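Spectinomycin phosphotransferase (PDB 3I1A) transfers a phosphate group to the antibiotic spectinomycin, probably from a nucleotide, and so acts as an antibiotic resistance factor in Legionella pneumophila. Local coordinates at residues K119-V124 with I226-W231; D168-A173 with Q301-R306; I213-V218 with N252-P257. All blocks are in the same frame, centred on the assembly; numbering follows the deposited sequence. Where two conformers were deposited one is given.

Interaction 1: K119-V124 with I226-W231; sequences KQLGKV and IYIIDW
Gln-120 and Ile-226 meet where the strand 226-228 begins, their side chains sliding past each other in opposite directions. The amide oxygen OE1 of Gln-120 accepts from the backbone N of Ile-226 at 3.1 Å, the donor standing above the carbonyl plane, 49° out of it. With the glutamine chain extended, its CD also rests on CG1 of Ile-226 at 3.5 Å. That CG1 sits between the backbone N and the carbonyl carbon (chi1 62°), which turns the branch against the amide. The rest of the contact is apolar. CD1 of Leu-121 touches both isoleucines, lying 4.1 Å from CD1 of Ile-226 and 4.0 Å from CD1 of Ile-228, and its side chain crosses each at about a right angle. Val-124 approaches differently: its CG1 meets CD1 of Ile-228 tip to tip at 3.8 Å.

In the second shell, NE2 of Gln-120 donates to Ser-225 OG and Glu-76 OE2, so the amide is held at both its oxygen and its nitrogen and its rotation is fixed. Beyond the strand, the indole NE1 of Trp-231 donates to Ile-228 O at 3.0 Å, tying the following turn back. The whole is a helix, 115-129, packed on the short hairpin 218-220/226-228, whose outgoing end delivers Asp-230, a magnesium ligand of this protein, consistent with the DFG aspartate of protein-kinase-like folds.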
# COMPACT_ATOMS: atom_id res chain seq x y z
N LYS A 119 12.32 4.75 15.02
CA LYS A 119 13.00 6.00 14.76
C LYS A 119 13.47 6.08 13.31
O LYS A 119 13.31 7.12 12.66
CB LYS A 119 14.19 6.18 15.72
CG LYS A 119 13.75 6.45 17.14
CD LYS A 119 14.93 6.64 18.12
CE LYS A 119 14.41 6.79 19.56
NZ LYS A 119 15.46 6.74 20.60
N GLN A 120 14.05 4.98 12.82
CA GLN A 120 14.54 4.90 11.44
C GLN A 120 13.37 5.09 10.47
O GLN A 120 13.51 5.76 9.44
CB GLN A 120 15.21 3.55 11.20
CG GLN A 120 15.68 3.35 9.77
CD GLN A 120 16.32 2.00 9.51
OE1 GLN A 120 16.03 1.00 10.21
NE2 GLN A 120 17.17 1.93 8.48
N LEU A 121 12.21 4.52 10.80
CA LEU A 121 11.05 4.66 9.92
C LEU A 121 10.64 6.14 9.87
O LEU A 121 10.29 6.67 8.81
CB LEU A 121 9.87 3.79 10.39
CG LEU A 121 8.54 3.98 9.65
CD1 LEU A 121 8.69 3.54 8.18
CD2 LEU A 121 7.45 3.15 10.33
N GLY A 122 10.68 6.80 11.03
CA GLY A 122 10.34 8.22 11.07
C GLY A 122 11.35 9.02 10.24
O GLY A 122 10.97 9.93 9.49
N LYS A 123 12.63 8.72 10.39
CA LYS A 123 13.67 9.41 9.61
C LYS A 123 13.48 9.24 8.09
O LYS A 123 13.56 10.19 7.32
CB LYS A 123 15.05 8.88 10.02
CG LYS A 123 16.27 9.42 9.25
CD LYS A 123 17.55 8.69 9.71
CE LYS A 123 17.35 7.15 9.86
NZ LYS A 123 18.58 6.27 10.07
N VAL A 124 13.19 8.01 7.67
CA VAL A 124 13.01 7.72 6.25
C VAL A 124 11.75 8.33 5.66
O VAL A 124 11.76 8.87 4.55
CB VAL A 124 13.02 6.17 6.01
CG1 VAL A 124 12.65 5.85 4.56
CG2 VAL A 124 14.43 5.65 6.31
N ILE A 226 15.17 -1.35 8.31
CA ILE A 226 13.81 -1.46 7.76
C ILE A 226 13.84 -1.19 6.24
O ILE A 226 14.79 -0.62 5.70
CB ILE A 226 12.85 -0.43 8.41
CG1 ILE A 226 13.32 0.99 8.13
CG2 ILE A 226 12.77 -0.66 9.92
CD1 ILE A 226 12.29 1.81 7.41
N TYR A 227 12.79 -1.63 5.54
CA TYR A 227 12.64 -1.39 4.11
C TYR A 227 11.18 -1.09 3.90
O TYR A 227 10.32 -1.78 4.46
CB TYR A 227 13.03 -2.62 3.28
CG TYR A 227 14.52 -2.85 3.31
CD1 TYR A 227 15.36 -2.19 2.42
CD2 TYR A 227 15.10 -3.59 4.34
CE1 TYR A 227 16.76 -2.24 2.57
CE2 TYR A 227 16.48 -3.65 4.49
CZ TYR A 227 17.30 -2.97 3.61
OH TYR A 227 18.66 -2.97 3.82
N ILE A 228 10.88 -0.04 3.13
CA ILE A 228 9.49 0.30 2.84
C ILE A 228 9.17 -0.27 1.46
O ILE A 228 9.86 0.04 0.50
CB ILE A 228 9.27 1.82 2.80
CG1 ILE A 228 9.50 2.40 4.20
CG2 ILE A 228 7.83 2.11 2.33
CD1 ILE A 228 9.44 3.92 4.23
N ILE A 229 8.12 -1.08 1.38
CA ILE A 229 7.75 -1.72 0.11
C ILE A 229 6.40 -1.26 -0.42
O ILE A 229 5.69 -0.48 0.23
CB ILE A 229 7.73 -3.28 0.22
CG1 ILE A 229 6.73 -3.75 1.28
CG2 ILE A 229 9.16 -3.77 0.57
CD1 ILE A 229 6.43 -5.24 1.21
N ASP A 230 6.10 -1.74 -1.63
CA ASP A 230 4.88 -1.46 -2.39
C ASP A 230 4.79 -0.01 -2.83
O ASP A 230 3.99 0.77 -2.31
CB ASP A 230 3.62 -1.83 -1.64
CG ASP A 230 2.37 -1.69 -2.51
OD1 ASP A 230 2.47 -1.13 -3.63
OD2 ASP A 230 1.29 -2.11 -2.08
N TRP A 231 5.60 0.33 -3.81
CA TRP A 231 5.65 1.68 -4.35
C TRP A 231 4.87 1.76 -5.66
O TRP A 231 5.19 2.56 -6.54
CB TRP A 231 7.11 2.06 -4.57
CG TRP A 231 7.79 2.38 -3.29
CD1 TRP A 231 8.58 1.55 -2.52
CD2 TRP A 231 7.65 3.59 -2.57
NE1 TRP A 231 8.94 2.20 -1.36
CE2 TRP A 231 8.38 3.46 -1.37
CE3 TRP A 231 6.98 4.80 -2.82
CZ2 TRP A 231 8.45 4.47 -0.42
CZ3 TRP A 231 7.04 5.80 -1.87
CH2 TRP A 231 7.77 5.64 -0.69

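Interaction 2: D168-A173 with Q301-R306; sequences DKLTAA and QNNQSR
Leu-170 and Arg-306, with CA atoms 7.5 Å apart, mark where the first turns of helices 169-180 and 303-315 come together, each helix opened by an N-cap residue. One of those caps, Asp-168, is also the anchor of the contact. Its OD1 accepts from Thr-171 N within its own helix and from Arg-306 NH2 (3.1 Å) across the gap, while OD2 offers its syn lone pair to Arg-306 NH1 at 2.7 Å. Carboxylate and guanidinium therefore meet end-on as a two-bonded salt bridge, their planes only 17° apart.

The arginine is steered from several directions. Leu-170 CB lies over one guanidinium face, offset toward the rim, and Leu-170 CD1 reaches Arg-306 CB at 3.7 Å. Outside the two segments, Arg-306 NE donates to Asp-295 O and NH2 to Leu-296 O, and Thr-171 OG1 also bonds to Leu-296 O, so the first turns of both helices are tied to the end of helix 274-297. Asn-303 adds a partner at the guanidinium edge, its OD1 accepting from Arg-306 NH1 at 2.8 Å. On the same residue ND2 donates to a water at 3.1 Å, and that water in turn donates to Asp-168 OD2 at 2.7 Å.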
# COMPACT_ATOMS: atom_id res chain seq x y z
N ASP A 168 -27.83 -14.90 0.23
CA ASP A 168 -27.22 -16.16 0.66
C ASP A 168 -26.70 -15.97 2.09
O ASP A 168 -26.86 -14.91 2.68
CB ASP A 168 -26.12 -16.64 -0.32
CG ASP A 168 -24.82 -15.83 -0.29
OD1 ASP A 168 -24.74 -14.76 0.35
OD2 ASP A 168 -23.84 -16.30 -0.94
N LYS A 169 -26.10 -17.02 2.65
CA LYS A 169 -25.60 -16.99 4.02
C LYS A 169 -24.67 -15.83 4.33
O LYS A 169 -24.83 -15.13 5.34
CB LYS A 169 -24.87 -18.31 4.34
CG LYS A 169 -24.52 -18.51 5.83
CD LYS A 169 -23.71 -19.82 6.00
CE LYS A 169 -23.34 -20.13 7.44
NZ LYS A 169 -22.34 -21.24 7.46
N LEU A 170 -23.68 -15.63 3.48
CA LEU A 170 -22.72 -14.57 3.73
C LEU A 170 -23.35 -13.18 3.62
O LEU A 170 -23.09 -12.32 4.44
CB LEU A 170 -21.55 -14.71 2.78
CG LEU A 170 -20.61 -15.81 3.26
CD1 LEU A 170 -19.46 -15.97 2.25
CD2 LEU A 170 -20.06 -15.46 4.64
N THR A 171 -24.19 -12.98 2.61
CA THR A 171 -24.85 -11.68 2.46
C THR A 171 -25.74 -11.37 3.66
O THR A 171 -25.74 -10.25 4.16
CB THR A 171 -25.71 -11.64 1.19
OG1 THR A 171 -24.85 -11.73 0.05
CG2 THR A 171 -26.49 -10.33 1.13
N ALA A 172 -26.48 -12.36 4.13
CA ALA A 172 -27.34 -12.15 5.29
C ALA A 172 -26.54 -11.85 6.56
O ALA A 172 -26.93 -11.02 7.39
CB ALA A 172 -28.26 -13.38 5.53
N ALA A 173 -25.42 -12.54 6.74
CA ALA A 173 -24.58 -12.33 7.92
C ALA A 173 -23.98 -10.91 7.88
O ALA A 173 -23.90 -10.22 8.91
CB ALA A 173 -23.46 -13.39 7.97
N GLN A 301 -16.87 -12.99 -6.15
CA GLN A 301 -15.76 -13.91 -5.84
C GLN A 301 -16.39 -15.15 -5.22
O GLN A 301 -17.55 -15.13 -4.83
CB GLN A 301 -14.80 -13.34 -4.80
CG GLN A 301 -13.99 -12.11 -5.17
CD GLN A 301 -12.75 -11.99 -4.30
OE1 GLN A 301 -11.66 -12.44 -4.66
NE2 GLN A 301 -12.92 -11.39 -3.11
N ASN A 302 -15.62 -16.23 -5.10
CA ASN A 302 -16.20 -17.43 -4.50
C ASN A 302 -16.44 -17.20 -3.00
O ASN A 302 -15.94 -16.23 -2.41
CB ASN A 302 -15.31 -18.66 -4.73
CG ASN A 302 -13.94 -18.52 -4.11
OD1 ASN A 302 -13.80 -18.21 -2.92
ND2 ASN A 302 -12.90 -18.78 -4.90
N ASN A 303 -17.19 -18.08 -2.37
CA ASN A 303 -17.51 -17.90 -0.96
C ASN A 303 -16.37 -17.96 0.04
O ASN A 303 -16.47 -17.39 1.12
CB ASN A 303 -18.62 -18.87 -0.58
CG ASN A 303 -19.92 -18.54 -1.28
OD1 ASN A 303 -20.09 -17.43 -1.79
ND2 ASN A 303 -20.84 -19.50 -1.31
N GLN A 304 -15.30 -18.67 -0.29
CA GLN A 304 -14.16 -18.73 0.61
C GLN A 304 -13.52 -17.34 0.64
O GLN A 304 -13.13 -16.83 1.69
CB GLN A 304 -13.17 -19.79 0.10
CG GLN A 304 -13.75 -21.22 0.15
CD GLN A 304 -14.99 -21.42 -0.75
OE1 GLN A 304 -14.95 -21.17 -1.96
NE2 GLN A 304 -16.08 -21.90 -0.15
N SER A 305 -13.45 -16.71 -0.53
CA SER A 305 -12.88 -15.38 -0.66
C SER A 305 -13.78 -14.32 -0.02
O SER A 305 -13.30 -13.36 0.59
CB SER A 305 -12.67 -15.05 -2.14
OG SER A 305 -11.68 -15.90 -2.69
N ARG A 306 -15.09 -14.49 -0.16
CA ARG A 306 -16.04 -13.56 0.44
C ARG A 306 -15.98 -13.68 1.96
O ARG A 306 -16.12 -12.69 2.65
CB ARG A 306 -17.46 -13.83 -0.05
CG ARG A 306 -17.68 -13.31 -1.46
CD ARG A 306 -19.02 -13.77 -2.02
NE ARG A 306 -20.16 -13.11 -1.37
CZ ARG A 306 -21.31 -13.71 -1.07
NH1 ARG A 306 -21.49 -15.00 -1.35
NH2 ARG A 306 -22.30 -13.02 -0.52
O HOH W 1 -23.51 -18.47 -2.43

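Interaction 3: I213-V218 with N252-P257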
# COMPACT_ATOMS: atom_id res chain seq x y z
N ILE A 213 1.08 3.17 3.85
CA ILE A 213 2.19 2.69 4.63
C ILE A 213 1.84 2.13 6.00
O ILE A 213 2.08 2.74 7.03
CB ILE A 213 3.32 3.79 4.68
CG1 ILE A 213 4.55 3.26 5.40
CG2 ILE A 213 2.79 5.09 5.29
CD1 ILE A 213 5.06 1.94 4.80
N HIS A 214 1.23 0.93 5.96
CA HIS A 214 0.86 0.20 7.16
C HIS A 214 1.95 -0.84 7.44
O HIS A 214 2.89 -0.98 6.65
CB HIS A 214 -0.52 -0.47 7.01
CG HIS A 214 -0.62 -1.38 5.83
ND1 HIS A 214 -0.18 -2.69 5.85
CD2 HIS A 214 -1.15 -1.17 4.60
CE1 HIS A 214 -0.44 -3.25 4.68
NE2 HIS A 214 -1.03 -2.35 3.90
N ALA A 215 1.81 -1.56 8.55
CA ALA A 215 2.83 -2.53 8.98
C ALA A 215 3.19 -3.59 7.97
O ALA A 215 4.32 -4.09 7.97
CB ALA A 215 2.42 -3.17 10.30
N GLY A 216 2.25 -3.93 7.10
CA GLY A 216 2.52 -4.93 6.10
C GLY A 216 3.49 -4.44 5.04
O GLY A 216 4.09 -5.25 4.33
N ASN A 217 3.65 -3.13 4.94
CA ASN A 217 4.56 -2.57 3.94
C ASN A 217 5.93 -2.13 4.45
O ASN A 217 6.69 -1.41 3.77
CB ASN A 217 3.85 -1.47 3.17
CG ASN A 217 2.83 -2.05 2.20
OD1 ASN A 217 3.05 -3.15 1.68
ND2 ASN A 217 1.75 -1.34 1.94
N VAL A 218 6.26 -2.56 5.66
CA VAL A 218 7.58 -2.31 6.19
C VAL A 218 8.19 -3.69 6.45
O VAL A 218 7.59 -4.51 7.15
CB VAL A 218 7.58 -1.54 7.52
CG1 VAL A 218 9.01 -1.38 8.00
CG2 VAL A 218 6.95 -0.18 7.34
N ASN A 252 -4.45 -4.28 13.43
CA ASN A 252 -4.40 -4.43 14.88
C ASN A 252 -2.99 -4.36 15.47
O ASN A 252 -2.68 -5.01 16.47
CB ASN A 252 -5.10 -5.71 15.32
CG ASN A 252 -6.01 -5.47 16.52
OD1 ASN A 252 -7.24 -5.32 16.37
ND2 ASN A 252 -5.42 -5.39 17.69
N VAL A 253 -2.12 -3.60 14.81
CA VAL A 253 -0.77 -3.36 15.27
C VAL A 253 -0.60 -1.86 14.96
O VAL A 253 -1.47 -1.29 14.28
CB VAL A 253 0.30 -4.21 14.51
CG1 VAL A 253 0.09 -5.70 14.82
CG2 VAL A 253 0.21 -3.97 13.01
N TRP A 254 0.48 -1.25 15.45
CA TRP A 254 0.73 0.19 15.24
C TRP A 254 -0.41 0.99 15.89
O TRP A 254 -1.03 1.86 15.27
CB TRP A 254 0.81 0.48 13.73
CG TRP A 254 2.06 -0.03 13.05
CD1 TRP A 254 2.85 -1.09 13.43
CD2 TRP A 254 2.65 0.50 11.86
NE1 TRP A 254 3.90 -1.23 12.54
CE2 TRP A 254 3.79 -0.27 11.57
CE3 TRP A 254 2.31 1.56 11.00
CZ2 TRP A 254 4.62 -0.01 10.46
CZ3 TRP A 254 3.13 1.82 9.89
CH2 TRP A 254 4.27 1.03 9.63
N ASN A 255 -0.66 0.70 17.16
CA ASN A 255 -1.72 1.35 17.92
C ASN A 255 -1.26 1.66 19.34
O ASN A 255 -2.08 1.89 20.22
CB ASN A 255 -2.95 0.44 17.96
CG ASN A 255 -2.59 -1.02 18.20
OD1 ASN A 255 -1.61 -1.33 18.88
ND2 ASN A 255 -3.38 -1.93 17.65
N LYS A 256 0.05 1.71 19.55
CA LYS A 256 0.57 1.96 20.88
C LYS A 256 1.31 3.29 21.01
O LYS A 256 2.08 3.68 20.14
CB LYS A 256 1.48 0.81 21.27
CG LYS A 256 0.79 -0.54 21.16
CD LYS A 256 1.77 -1.68 21.32
CE LYS A 256 1.01 -2.99 21.37
NZ LYS A 256 0.02 -2.96 22.49
N PRO A 257 1.07 4.00 22.12
CA PRO A 257 1.70 5.30 22.38
C PRO A 257 3.22 5.37 22.19
O PRO A 257 3.72 6.31 21.58
CB PRO A 257 1.27 5.60 23.81
CG PRO A 257 -0.10 5.00 23.85
CD PRO A 257 0.13 3.66 23.20
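Trp-254 lays one face of its indole against Ala-215, in a segment, 213-218, that probably belongs to the equivalent of the catalytic loop of protein kinases and holds Asn-217, which binds magnesium in this protein. The small side chain sits over the five-membered ring: Ala-215 CB is 3.6 Å from the centroid of that ring and 24° off its normal, a CH-pi contact. It is displaced toward the rim on the NE1 side, where CB comes within 3.3 Å of Trp-254 NE1. Farther along the same face, the carbonyl carbon of His-214 lies near CH2 of the six-membered ring, so the tryptophan packs on backbone as well as on the alanine methyl.

The edge of the indole is used by Val-218, whose CG2 lies close to the ring plane, 3.7 Å from Trp-254 CH2; the two side chains cross obliquely. Apart from these, the carbonyl oxygen of Ile-213 comes to 3.2 Å from Trp-254 CZ3; the contact buries this oxygen, which has no hydrogen-bonding partner in the model. Val-253 extends the apolar surface, its CG2 placed between the backbone N and the carbonyl carbon and meeting Ala-215 CB at 3.6 Å. Phe-109 touches both Ala-215 and Val-253, and Trp-118 meets the indole of Trp-254 with the ring planes at about 60°.

No hydrogen bond joins the two segments; van der Waals and CH-pi contacts carry the join. The turn 214-217 holds itself together: Asn-217 N donates to His-214 O, and Asn-217 ND2 reaches back to Asp-212 O. The side chain of His-214 curls over the same turn, its ND1 accepting from Gly-216 N at 3.0 Å, while Asn-217 CG lies 4.1 Å above one face of the imidazole, offset toward the rim.

How the interactions relate
Interactions 1 and 3 are two sides of one site, their centres 12 Å apart, and they meet at the residues that bind the metal. Asn-217 and Asp-230, both seen to bind magnesium although none is bound here, lie side by side where the two contacts touch: Asp-230 CB lies 3.6 Å from Asn-217 OD1, and Ile-229 N probably donates to Asn-217 O at 2.8 Å. Ile-228 CG2 packs on Ile-213 CD1 at 3.7 Å. Interaction 2 stands apart, away from the nucleotide and metal sites; its centre is 36 Å from that of interaction 1 and its nearest atoms about 16 Å from those of interaction 3, which is nested along the chain inside the loop it closes.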